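Local coordinates for protein dihydrodipicolinate synthase (Bacillus clausii KSM-K16, PDB 3E96) that probably acts as a 4-hydroxy-tetrahydrodipicolinate synthase, a lyase of the DapA family that works on pyruvate through a Schiff-base intermediate, at residues 18-22 and 34-38; 195-199 and 248-252; 251-255 and 288-293; 261-265 and 276-280. Numbering follows the deposited sequence.

In the fold
The chain folds as an eight-stranded parallel beta/alpha (TIM) barrel followed by a C-terminal group of helices. Contact 1 belongs to the barrel's first beta-alpha unit. Contact 2 joins the loop after strand 190-193 to helix 235-252, and contact 3 packs the end of the same helix against helix 287-299, their centres 12 Å apart. Contact 4 is nested between the two segments of contact 3 and folds the loop after helix 262-270 back onto that helix. It touches contact 1, where Lys265 NZ meets Thr21 O at 2.8 Å, and contacts 2 and 3. Contact 1 thus lies within the barrel, contact 2 ties it to the C-terminal helices, and contact 3 joins two of those.

Contact 1: 18-22 and 34-38; sequences IPITP and HYKET
The extended loop 18-22, just after strand 15-17, runs over one side of helix 32-43 at residues 34-38. Its backbone is stretched, with phi/psi near -75/148 at Pro19, -79/165 at Ile20 and -61/127 at Pro22. The helical segment has ordinary alpha angles, with Thr38 N bonded to His34 O at 3.0 Å. The CA atoms of Pro22 and Tyr35 lie 5.9 Å apart, those of Pro19 and Thr38 6.7 Å.

Apolar packing holds the segments together; no hydrogen bond crosses between them. Tyr35, with chi1 t, reaches along the loop: its CD1 lies 3.8 Å from Pro22 CD and its CE1 4.2 Å from Pro19 CB. The rigid proline rings offer compact surfaces to this aromatic. Pro22 CB also meets His34 CB at 3.5 Å. Ile20 (chi1 p) brings CG1 to 4.0 Å from Thr38 CG2, so the threonine methyl serves as a small apolar surface.

Among polar groups, Ile20 O lies 3.4 Å from Tyr35 CE1, near the ring plane, and is buried without a hydrogen-bond partner. Tyr35 OH is satisfied by Thr74, and Thr21 OG1 by Glu70 and Ser57. The side chain of Ile20 comes within about 4 Å of that of Thr56, the predicted pyruvate-binding residue. This is the first beta-alpha connection of a TIM barrel, packed on the helix it leads into.

Contact 2: 195-199 and 248-252; sequences TAEKW and FEDLR
A loop of the TIM barrel, following strand 190-193, meets helix 235-252 of the C-terminal helices that come after the barrel, with Lys198 and Glu249 CA atoms 6.5 Å apart. Ala196 takes a positive phi (65/-169); Glu197 and Lys198 have phi/psi of -49/-36 and -62/-36, a turn in which Trp199 N bonds to Ala196 O at 3.0 Å. Glu249, chi1 and chi2 both m, points into the interface. Its CB packs on Lys198 CB at 4.1 Å, while its charged carboxylate can accept from waters that bridge to the loop. One water joins Glu249 OE1 (2.7 Å) to Thr195 O (2.7 Å) and Lys198 N (3.1 Å); a second links Glu249 OE2 (3.1 Å) to Glu197 OE1 (2.6 Å), between like charges. Arg252 NH1 balances Glu249 OE2 by a salt bridge of 2.9 Å, and Glu197 OE2 has Ser213 as its partner. Lys198 is fully extended, all four chi angles t: its NZ forms a salt bridge with Asp250 OD1 at 2.8 Å.

Contact 3: 251-255 and 288-293; sequences LRGKY and EDKQLV
Two helices of the C-terminal helical region that follows the TIM barrel meet here: the end of helix 235-252, with the turn after it, and the early part of helix 287-299. Residues 288-293 are regular alpha helix, with Leu292 N on Glu288 O at 3.1 Å and Val293 N on Asp289 O at 2.9 Å. Lys254 is extended (-58/149) and Tyr255 takes left-handed helical angles (62/48). The nearest CA atoms, of Leu251 and Val293, are 7.8 Å apart.

Leu251 (chi1 t, chi2 p) supplies the apolar part, its CD2 3.6 Å from Val293 CG2 and its CD1 3.9 Å from Leu292 CD1. Leu251 and Val293 suit the buried side, and Leu292 closes it at the edge.

Beside it, nearer the start of helix 287-299, Asp289 (chi1 m) is the shared acceptor. Its OD1 takes a salt bridge from Lys254 NZ at 2.9 Å, and its OD2 receives hydrogen bonds from Tyr255 OH and from Asn259 ND2. A buried carboxylate is thus well satisfied. Lys254 has a second, weak bond from NZ to Tyr255 OH at 3.2 Å, while Glu288 OE1 stays 4.2 Å from Lys254 NZ, too far for a salt bridge. Towards solvent, a water donates to Tyr255 OH at 3.1 Å and to Glu288 OE2 at 2.6 Å. The Tyr255 hydroxyl gives its own proton to Asp289, OH to OD2 being 2.6 Å.

Contact 4: 261-265 and 276-280; sequences VVVIK and GVTRA
Lys265, on helix 262-270, has chi1 m and then three t torsions, so its straight chain crosses to the loop 276-280 and its NZ donates to Val277 O at 2.8 Å. Salt-bridged to Glu58 and hydrogen-bonded to Thr21 O as well, the ammonium fits its buried site. Thr278, chi1 p, places CG2 3.7 Å from Val262 CB, 3.9 Å from Val261 CG1 and 3.9 Å from Lys265 CD, while its OG1 bonds to Val282 O, suiting both environments. Lys265 N bonds to Val261 O at 2.9 Å, and the loop is mostly extended (-123/176 at Val277, -90/165 at Thr278). Gly276 (73/-145) takes its positive phi easily, lacking a side chain. CA atoms pair as Val262-Thr278 (5.9 Å) and Lys265-Val277 (6.4 Å). The Val261 side chain is about 4 Å from that of Thr56, predicted to bind pyruvate, so the C-terminal helices come up to the barrel's probable active site. The loop thus folds back on helix 262-270, whose Val263 packs on helix 235-252, while Val261 touches Tyr119 of the second subunit.

Contact 1: 18-22 and 34-38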
loop_
_atom_site.group_PDB
_atom_site.type_symbol
_atom_site.label_atom_id
_atom_site.label_comp_id
_atom_site.label_asym_id
_atom_site.label_seq_id
_atom_site.Cartn_x
_atom_site.Cartn_y
_atom_site.Cartn_z
ATOM N N ILE B 18 19.156 -4.019 -3.860
ATOM C CA ILE B 18 18.244 -3.130 -3.146
ATOM C C ILE B 18 18.793 -2.995 -1.738
ATOM O O ILE B 18 18.691 -3.919 -0.934
ATOM C CB ILE B 18 16.818 -3.718 -3.050
ATOM C CG1 ILE B 18 16.440 -4.429 -4.356
ATOM C CG2 ILE B 18 15.829 -2.598 -2.732
ATOM C CD1 ILE B 18 16.497 -3.563 -5.588
ATOM N N PRO B 19 19.355 -1.827 -1.411
ATOM C CA PRO B 19 19.931 -1.595 -0.087
ATOM C C PRO B 19 18.915 -1.379 1.015
ATOM O O PRO B 19 17.831 -0.847 0.782
ATOM C CB PRO B 19 20.777 -0.350 -0.306
ATOM C CG PRO B 19 19.884 0.457 -1.229
ATOM C CD PRO B 19 19.381 -0.592 -2.221
ATOM N N ILE B 20 19.274 -1.806 2.219
ATOM C CA ILE B 20 18.418 -1.583 3.371
ATOM C C ILE B 20 18.666 -0.134 3.780
ATOM O O ILE B 20 19.641 0.486 3.342
ATOM C CB ILE B 20 18.835 -2.442 4.580
ATOM C CG1 ILE B 20 20.319 -2.194 4.888
ATOM C CG2 ILE B 20 18.559 -3.900 4.314
ATOM C CD1 ILE B 20 20.728 -2.524 6.320
ATOM N N THR B 21 17.777 0.403 4.607
ATOM C CA THR B 21 17.955 1.742 5.152
ATOM C C THR B 21 18.160 1.468 6.641
ATOM O O THR B 21 17.215 1.138 7.361
ATOM C CB THR B 21 16.710 2.636 4.984
ATOM O OG1 THR B 21 16.394 2.770 3.592
ATOM C CG2 THR B 21 16.982 4.026 5.568
ATOM N N PRO B 22 19.412 1.566 7.119
ATOM C CA PRO B 22 19.697 1.317 8.536
ATOM C C PRO B 22 18.955 2.296 9.440
ATOM O O PRO B 22 19.045 3.505 9.242
ATOM C CB PRO B 22 21.215 1.506 8.628
ATOM C CG PRO B 22 21.689 1.190 7.236
ATOM C CD PRO B 22 20.649 1.859 6.378
ATOM N N HIS B 34 25.969 3.988 8.536
ATOM C CA HIS B 34 25.694 2.581 8.277
ATOM C C HIS B 34 25.202 2.411 6.845
ATOM O O HIS B 34 25.482 1.401 6.200
ATOM C CB HIS B 34 24.656 2.051 9.270
ATOM C CG HIS B 34 25.174 1.931 10.671
ATOM N ND1 HIS B 34 24.382 1.537 11.727
ATOM C CD2 HIS B 34 26.414 2.126 11.182
ATOM C CE1 HIS B 34 25.111 1.491 12.830
ATOM N NE2 HIS B 34 26.347 1.844 12.526
ATOM N N TYR B 35 24.475 3.404 6.342
ATOM C CA TYR B 35 23.975 3.332 4.972
ATOM C C TYR B 35 25.159 3.320 4.008
ATOM O O TYR B 35 25.188 2.547 3.050
ATOM C CB TYR B 35 23.066 4.526 4.656
ATOM C CG TYR B 35 22.404 4.411 3.300
ATOM C CD1 TYR B 35 21.496 3.381 3.033
ATOM C CD2 TYR B 35 22.711 5.302 2.273
ATOM C CE1 TYR B 35 20.917 3.239 1.774
ATOM C CE2 TYR B 35 22.140 5.171 1.006
ATOM C CZ TYR B 35 21.244 4.133 0.765
ATOM O OH TYR B 35 20.693 3.982 -0.485
ATOM N N LYS B 36 26.141 4.179 4.265
ATOM C CA LYS B 36 27.323 4.242 3.414
ATOM C C LYS B 36 28.031 2.891 3.400
ATOM O O LYS B 36 28.500 2.437 2.354
ATOM C CB LYS B 36 28.282 5.330 3.913
ATOM C CG LYS B 36 29.622 5.353 3.192
ATOM C CD LYS B 36 30.455 6.553 3.634
ATOM C CE LYS B 36 31.944 6.280 3.475
ATOM N NZ LYS B 36 32.305 5.870 2.097
ATOM N N GLU B 37 28.113 2.257 4.564
ATOM C CA GLU B 37 28.752 0.950 4.682
ATOM C C GLU B 37 28.023 -0.080 3.827
ATOM O O GLU B 37 28.645 -0.950 3.215
ATOM C CB GLU B 37 28.744 0.480 6.138
ATOM C CG GLU B 37 29.758 1.172 7.030
ATOM C CD GLU B 37 29.556 0.840 8.496
ATOM O OE1 GLU B 37 29.198 -0.318 8.802
ATOM O OE2 GLU B 37 29.766 1.735 9.345
ATOM N N THR B 38 26.700 0.022 3.803
ATOM C CA THR B 38 25.866 -0.894 3.032
ATOM C C THR B 38 26.074 -0.660 1.540
ATOM O O THR B 38 26.257 -1.604 0.768
ATOM C CB THR B 38 24.380 -0.692 3.377
ATOM O OG1 THR B 38 24.189 -0.909 4.779
ATOM C CG2 THR B 38 23.512 -1.667 2.599
#

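Contact 2: 195-199 and 248-252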
loop_
_atom_site.group_PDB
_atom_site.type_symbol
_atom_site.label_atom_id
_atom_site.label_comp_id
_atom_site.label_asym_id
_atom_site.label_seq_id
_atom_site.Cartn_x
_atom_site.Cartn_y
_atom_site.Cartn_z
ATOM N N THR B 195 11.536 -10.941 -8.010
ATOM C CA THR B 195 11.340 -11.746 -6.809
ATOM C C THR B 195 12.590 -12.444 -6.265
ATOM O O THR B 195 12.500 -13.393 -5.487
ATOM C CB THR B 195 10.204 -12.765 -7.030
ATOM O OG1 THR B 195 10.399 -13.445 -8.274
ATOM C CG2 THR B 195 8.851 -12.036 -7.070
ATOM N N ALA B 196 13.747 -11.951 -6.700
ATOM C CA ALA B 196 15.061 -12.406 -6.256
ATOM C C ALA B 196 15.539 -13.820 -6.565
ATOM O O ALA B 196 14.948 -14.544 -7.362
ATOM C CB ALA B 196 15.219 -12.120 -4.759
ATOM N N GLU B 197 16.637 -14.190 -5.914
ATOM C CA GLU B 197 17.301 -15.471 -6.127
ATOM C C GLU B 197 16.489 -16.761 -6.116
ATOM O O GLU B 197 16.804 -17.678 -6.871
ATOM C CB GLU B 197 18.492 -15.596 -5.169
ATOM C CG GLU B 197 19.630 -14.620 -5.500
ATOM C CD GLU B 197 19.545 -13.303 -4.743
ATOM O OE1 GLU B 197 18.439 -12.921 -4.305
ATOM O OE2 GLU B 197 20.595 -12.639 -4.594
ATOM N N LYS B 198 15.462 -16.858 -5.277
ATOM C CA LYS B 198 14.670 -18.087 -5.252
ATOM C C LYS B 198 14.006 -18.312 -6.610
ATOM O O LYS B 198 13.880 -19.442 -7.076
ATOM C CB LYS B 198 13.588 -18.021 -4.166
ATOM C CG LYS B 198 12.642 -19.229 -4.169
ATOM C CD LYS B 198 11.652 -19.188 -3.013
ATOM C CE LYS B 198 10.683 -20.363 -3.081
ATOM N NZ LYS B 198 9.647 -20.310 -2.011
ATOM N N TRP B 199 13.600 -17.224 -7.252
ATOM C CA TRP B 199 12.913 -17.323 -8.532
ATOM C C TRP B 199 13.743 -17.037 -9.780
ATOM O O TRP B 199 13.337 -17.385 -10.890
ATOM C CB TRP B 199 11.683 -16.404 -8.516
ATOM C CG TRP B 199 10.654 -16.854 -7.528
ATOM C CD1 TRP B 199 10.561 -16.502 -6.211
ATOM C CD2 TRP B 199 9.613 -17.806 -7.764
ATOM N NE1 TRP B 199 9.522 -17.181 -5.612
ATOM C CE2 TRP B 199 8.925 -17.988 -6.544
ATOM C CE3 TRP B 199 9.194 -18.526 -8.891
ATOM C CZ2 TRP B 199 7.840 -18.863 -6.418
ATOM C CZ3 TRP B 199 8.115 -19.397 -8.766
ATOM C CH2 TRP B 199 7.451 -19.556 -7.537
ATOM N N PHE B 248 17.240 -19.145 2.993
ATOM C CA PHE B 248 17.310 -17.767 3.455
ATOM C C PHE B 248 16.124 -16.978 2.909
ATOM O O PHE B 248 15.481 -16.216 3.637
ATOM C CB PHE B 248 18.614 -17.117 2.987
ATOM C CG PHE B 248 18.818 -15.715 3.505
ATOM C CD1 PHE B 248 19.066 -15.488 4.855
ATOM C CD2 PHE B 248 18.767 -14.627 2.640
ATOM C CE1 PHE B 248 19.263 -14.191 5.341
ATOM C CE2 PHE B 248 18.963 -13.326 3.111
ATOM C CZ PHE B 248 19.211 -13.110 4.464
ATOM N N GLU B 249 15.838 -17.162 1.623
ATOM C CA GLU B 249 14.725 -16.460 1.000
ATOM C C GLU B 249 13.388 -16.909 1.584
ATOM O O GLU B 249 12.473 -16.097 1.742
ATOM C CB GLU B 249 14.756 -16.661 -0.520
ATOM C CG GLU B 249 15.925 -15.937 -1.190
ATOM C CD GLU B 249 15.848 -14.425 -1.010
ATOM O OE1 GLU B 249 14.921 -13.805 -1.572
ATOM O OE2 GLU B 249 16.703 -13.852 -0.299
ATOM N N ASP B 250 13.271 -18.193 1.919
ATOM C CA ASP B 250 12.027 -18.681 2.506
ATOM C C ASP B 250 11.829 -18.110 3.905
ATOM O O ASP B 250 10.703 -17.821 4.308
ATOM C CB ASP B 250 12.002 -20.211 2.558
ATOM C CG ASP B 250 11.806 -20.830 1.192
ATOM O OD1 ASP B 250 11.220 -20.162 0.312
ATOM O OD2 ASP B 250 12.221 -21.992 0.999
ATOM N N LEU B 251 12.923 -17.936 4.642
ATOM C CA LEU B 251 12.830 -17.380 5.985
ATOM C C LEU B 251 12.390 -15.916 5.901
ATOM O O LEU B 251 11.605 -15.446 6.727
ATOM C CB LEU B 251 14.176 -17.488 6.699
ATOM C CG LEU B 251 14.209 -17.065 8.169
ATOM C CD1 LEU B 251 13.089 -17.744 8.947
ATOM C CD2 LEU B 251 15.569 -17.429 8.757
ATOM N N ARG B 252 12.898 -15.202 4.898
ATOM C CA ARG B 252 12.530 -13.806 4.680
ATOM C C ARG B 252 11.052 -13.723 4.289
ATOM O O ARG B 252 10.365 -12.750 4.598
ATOM C CB ARG B 252 13.357 -13.202 3.540
ATOM C CG ARG B 252 14.829 -12.978 3.847
ATOM C CD ARG B 252 15.531 -12.399 2.626
ATOM N NE ARG B 252 14.981 -11.099 2.248
ATOM C CZ ARG B 252 15.202 -10.503 1.079
ATOM N NH1 ARG B 252 15.960 -11.093 0.164
ATOM N NH2 ARG B 252 14.677 -9.309 0.829
HETATM O O HOH W 1 13.714 -14.930 -3.677
HETATM O O HOH W 2 17.788 -11.620 -2.143
HETATM O O HOH W 3 11.172 -23.044 -1.210
#

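Contact 3: 251-255 and 288-293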
loop_
_atom_site.group_PDB
_atom_site.type_symbol
_atom_site.label_atom_id
_atom_site.label_comp_id
_atom_site.label_asym_id
_atom_site.label_seq_id
_atom_site.Cartn_x
_atom_site.Cartn_y
_atom_site.Cartn_z
ATOM N N LEU B 251 12.923 -17.936 4.642
ATOM C CA LEU B 251 12.830 -17.380 5.985
ATOM C C LEU B 251 12.390 -15.916 5.901
ATOM O O LEU B 251 11.605 -15.446 6.727
ATOM C CB LEU B 251 14.176 -17.488 6.699
ATOM C CG LEU B 251 14.209 -17.065 8.169
ATOM C CD1 LEU B 251 13.089 -17.744 8.947
ATOM C CD2 LEU B 251 15.569 -17.429 8.757
ATOM N N ARG B 252 12.898 -15.202 4.898
ATOM C CA ARG B 252 12.530 -13.806 4.680
ATOM C C ARG B 252 11.052 -13.723 4.289
ATOM O O ARG B 252 10.365 -12.750 4.598
ATOM C CB ARG B 252 13.357 -13.202 3.540
ATOM C CG ARG B 252 14.829 -12.978 3.847
ATOM C CD ARG B 252 15.531 -12.399 2.626
ATOM N NE ARG B 252 14.981 -11.099 2.248
ATOM C CZ ARG B 252 15.202 -10.503 1.079
ATOM N NH1 ARG B 252 15.960 -11.093 0.164
ATOM N NH2 ARG B 252 14.677 -9.309 0.829
ATOM N N GLY B 253 10.582 -14.749 3.591
ATOM C CA GLY B 253 9.202 -14.775 3.133
ATOM C C GLY B 253 8.142 -15.123 4.162
ATOM O O GLY B 253 6.947 -15.048 3.860
ATOM N N LYS B 254 8.550 -15.503 5.370
ATOM C CA LYS B 254 7.581 -15.851 6.410
ATOM C C LYS B 254 6.598 -14.723 6.728
ATOM O O LYS B 254 6.932 -13.536 6.639
ATOM C CB LYS B 254 8.295 -16.265 7.708
ATOM C CG LYS B 254 8.985 -17.621 7.638
ATOM C CD LYS B 254 9.496 -18.073 9.011
ATOM C CE LYS B 254 8.351 -18.406 9.959
ATOM N NZ LYS B 254 8.836 -18.960 11.265
ATOM N N TYR B 255 5.386 -15.113 7.116
ATOM C CA TYR B 255 4.329 -14.168 7.474
ATOM C C TYR B 255 3.961 -13.284 6.291
ATOM O O TYR B 255 3.883 -12.064 6.419
ATOM C CB TYR B 255 4.776 -13.288 8.652
ATOM C CG TYR B 255 5.515 -14.045 9.733
ATOM C CD1 TYR B 255 4.930 -15.134 10.381
ATOM C CD2 TYR B 255 6.822 -13.703 10.075
ATOM C CE1 TYR B 255 5.634 -15.866 11.338
ATOM C CE2 TYR B 255 7.534 -14.428 11.028
ATOM C CZ TYR B 255 6.937 -15.507 11.653
ATOM O OH TYR B 255 7.652 -16.239 12.572
ATOM N N GLU B 288 12.217 -17.730 18.224
ATOM C CA GLU B 288 12.170 -18.844 17.289
ATOM C C GLU B 288 12.856 -18.488 15.975
ATOM O O GLU B 288 13.700 -19.235 15.487
ATOM C CB GLU B 288 10.722 -19.241 16.997
ATOM C CG GLU B 288 10.596 -20.342 15.951
ATOM C CD GLU B 288 9.161 -20.581 15.514
ATOM O OE1 GLU B 288 8.941 -21.483 14.677
ATOM O OE2 GLU B 288 8.257 -19.870 16.003
ATOM N N ASP B 289 12.481 -17.350 15.396
ATOM C CA ASP B 289 13.071 -16.929 14.130
ATOM C C ASP B 289 14.540 -16.523 14.268
ATOM O O ASP B 289 15.323 -16.710 13.340
ATOM C CB ASP B 289 12.251 -15.791 13.510
ATOM C CG ASP B 289 10.935 -16.279 12.914
ATOM O OD1 ASP B 289 10.731 -17.510 12.844
ATOM O OD2 ASP B 289 10.106 -15.436 12.505
ATOM N N LYS B 290 14.913 -15.967 15.418
ATOM C CA LYS B 290 16.309 -15.586 15.641
ATOM C C LYS B 290 17.161 -16.859 15.578
ATOM O O LYS B 290 18.271 -16.854 15.047
ATOM C CB LYS B 290 16.475 -14.917 17.010
ATOM C CG LYS B 290 16.110 -13.441 17.042
ATOM C CD LYS B 290 16.095 -12.917 18.471
ATOM C CE LYS B 290 16.185 -11.396 18.521
ATOM N NZ LYS B 290 15.174 -10.722 17.658
ATOM N N GLN B 291 16.622 -17.950 16.113
ATOM C CA GLN B 291 17.321 -19.232 16.109
ATOM C C GLN B 291 17.430 -19.767 14.683
ATOM O O GLN B 291 18.452 -20.339 14.301
ATOM C CB GLN B 291 16.576 -20.244 16.985
ATOM C CG GLN B 291 17.295 -21.575 17.158
ATOM C CD GLN B 291 18.525 -21.465 18.042
ATOM O OE1 GLN B 291 19.456 -20.714 17.747
ATOM N NE2 GLN B 291 18.532 -22.213 19.140
ATOM N N LEU B 292 16.379 -19.578 13.891
ATOM C CA LEU B 292 16.399 -20.044 12.510
ATOM C C LEU B 292 17.437 -19.271 11.695
ATOM O O LEU B 292 18.074 -19.834 10.808
ATOM C CB LEU B 292 15.013 -19.896 11.870
ATOM C CG LEU B 292 13.899 -20.771 12.449
ATOM C CD1 LEU B 292 12.568 -20.415 11.796
ATOM C CD2 LEU B 292 14.234 -22.241 12.221
ATOM N N VAL B 293 17.604 -17.983 11.989
ATOM C CA VAL B 293 18.592 -17.172 11.271
ATOM C C VAL B 293 19.988 -17.659 11.667
ATOM O O VAL B 293 20.890 -17.764 10.832
ATOM C CB VAL B 293 18.468 -15.668 11.624
ATOM C CG1 VAL B 293 19.647 -14.886 11.025
ATOM C CG2 VAL B 293 17.154 -15.112 11.083
HETATM O O HOH W 4 7.992 -17.343 15.407
#

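Contact 4: 261-265 and 276-280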
loop_
_atom_site.group_PDB
_atom_site.type_symbol
_atom_site.label_atom_id
_atom_site.label_comp_id
_atom_site.label_asym_id
_atom_site.label_seq_id
_atom_site.Cartn_x
_atom_site.Cartn_y
_atom_site.Cartn_z
ATOM N N VAL B 261 12.608 -7.884 5.321
ATOM C CA VAL B 261 13.752 -7.033 5.644
ATOM C C VAL B 261 14.332 -7.306 7.025
ATOM O O VAL B 261 15.553 -7.309 7.203
ATOM C CB VAL B 261 13.371 -5.534 5.556
ATOM C CG1 VAL B 261 14.550 -4.658 6.003
ATOM C CG2 VAL B 261 12.967 -5.183 4.126
ATOM N N VAL B 262 13.466 -7.541 8.005
ATOM C CA VAL B 262 13.954 -7.783 9.354
ATOM C C VAL B 262 14.909 -8.982 9.420
ATOM O O VAL B 262 15.871 -8.957 10.184
ATOM C CB VAL B 262 12.784 -7.942 10.362
ATOM C CG1 VAL B 262 11.931 -9.143 10.008
ATOM C CG2 VAL B 262 13.340 -8.043 11.782
ATOM N N VAL B 263 14.663 -10.015 8.616
ATOM C CA VAL B 263 15.560 -11.178 8.598
ATOM C C VAL B 263 16.937 -10.740 8.087
ATOM O O VAL B 263 17.975 -11.159 8.615
ATOM C CB VAL B 263 15.020 -12.311 7.684
ATOM C CG1 VAL B 263 16.109 -13.360 7.440
ATOM C CG2 VAL B 263 13.810 -12.968 8.337
ATOM N N ILE B 264 16.943 -9.897 7.056
ATOM C CA ILE B 264 18.195 -9.394 6.501
ATOM C C ILE B 264 18.969 -8.598 7.557
ATOM O O ILE B 264 20.175 -8.804 7.753
ATOM C CB ILE B 264 17.940 -8.479 5.274
ATOM C CG1 ILE B 264 17.462 -9.318 4.089
ATOM C CG2 ILE B 264 19.214 -7.728 4.896
ATOM C CD1 ILE B 264 17.117 -8.502 2.858
ATOM N N LYS B 265 18.275 -7.696 8.244
ATOM C CA LYS B 265 18.920 -6.869 9.260
ATOM C C LYS B 265 19.460 -7.632 10.459
ATOM O O LYS B 265 20.557 -7.337 10.942
ATOM C CB LYS B 265 17.968 -5.759 9.724
ATOM C CG LYS B 265 17.771 -4.668 8.666
ATOM C CD LYS B 265 17.013 -3.457 9.197
ATOM C CE LYS B 265 16.958 -2.355 8.139
ATOM N NZ LYS B 265 16.092 -1.200 8.540
ATOM N N GLY B 276 21.129 -2.092 12.117
ATOM C CA GLY B 276 20.147 -1.517 13.013
ATOM C C GLY B 276 18.871 -2.343 12.958
ATOM O O GLY B 276 18.925 -3.558 12.774
ATOM N N VAL B 277 17.722 -1.685 13.090
ATOM C CA VAL B 277 16.441 -2.381 13.088
ATOM C C VAL B 277 15.489 -1.891 12.003
ATOM O O VAL B 277 15.790 -0.953 11.265
ATOM C CB VAL B 277 15.718 -2.198 14.438
ATOM C CG1 VAL B 277 16.550 -2.786 15.563
ATOM C CG2 VAL B 277 15.460 -0.708 14.683
ATOM N N THR B 278 14.337 -2.544 11.915
ATOM C CA THR B 278 13.312 -2.149 10.956
ATOM C C THR B 278 12.423 -1.133 11.668
ATOM O O THR B 278 12.491 -0.998 12.892
ATOM C CB THR B 278 12.426 -3.352 10.523
ATOM O OG1 THR B 278 11.956 -4.052 11.686
ATOM C CG2 THR B 278 13.207 -4.308 9.628
ATOM N N ARG B 279 11.616 -0.404 10.906
ATOM C CA ARG B 279 10.688 0.558 11.491
ATOM C C ARG B 279 9.300 -0.080 11.491
ATOM O O ARG B 279 9.003 -0.929 10.647
ATOM C CB ARG B 279 10.623 1.847 10.663
ATOM C CG ARG B 279 11.691 2.891 10.978
ATOM C CD ARG B 279 11.463 4.158 10.154
ATOM N NE ARG B 279 12.464 5.187 10.427
ATOM C CZ ARG B 279 12.575 6.328 9.754
ATOM N NH1 ARG B 279 13.525 7.198 10.075
ATOM N NH2 ARG B 279 11.740 6.603 8.761
ATOM N N ALA B 280 8.459 0.306 12.446
ATOM C CA ALA B 280 7.091 -0.206 12.474
ATOM C C ALA B 280 6.608 0.179 11.075
ATOM O O ALA B 280 7.002 1.225 10.564
ATOM C CB ALA B 280 6.275 0.525 13.539
#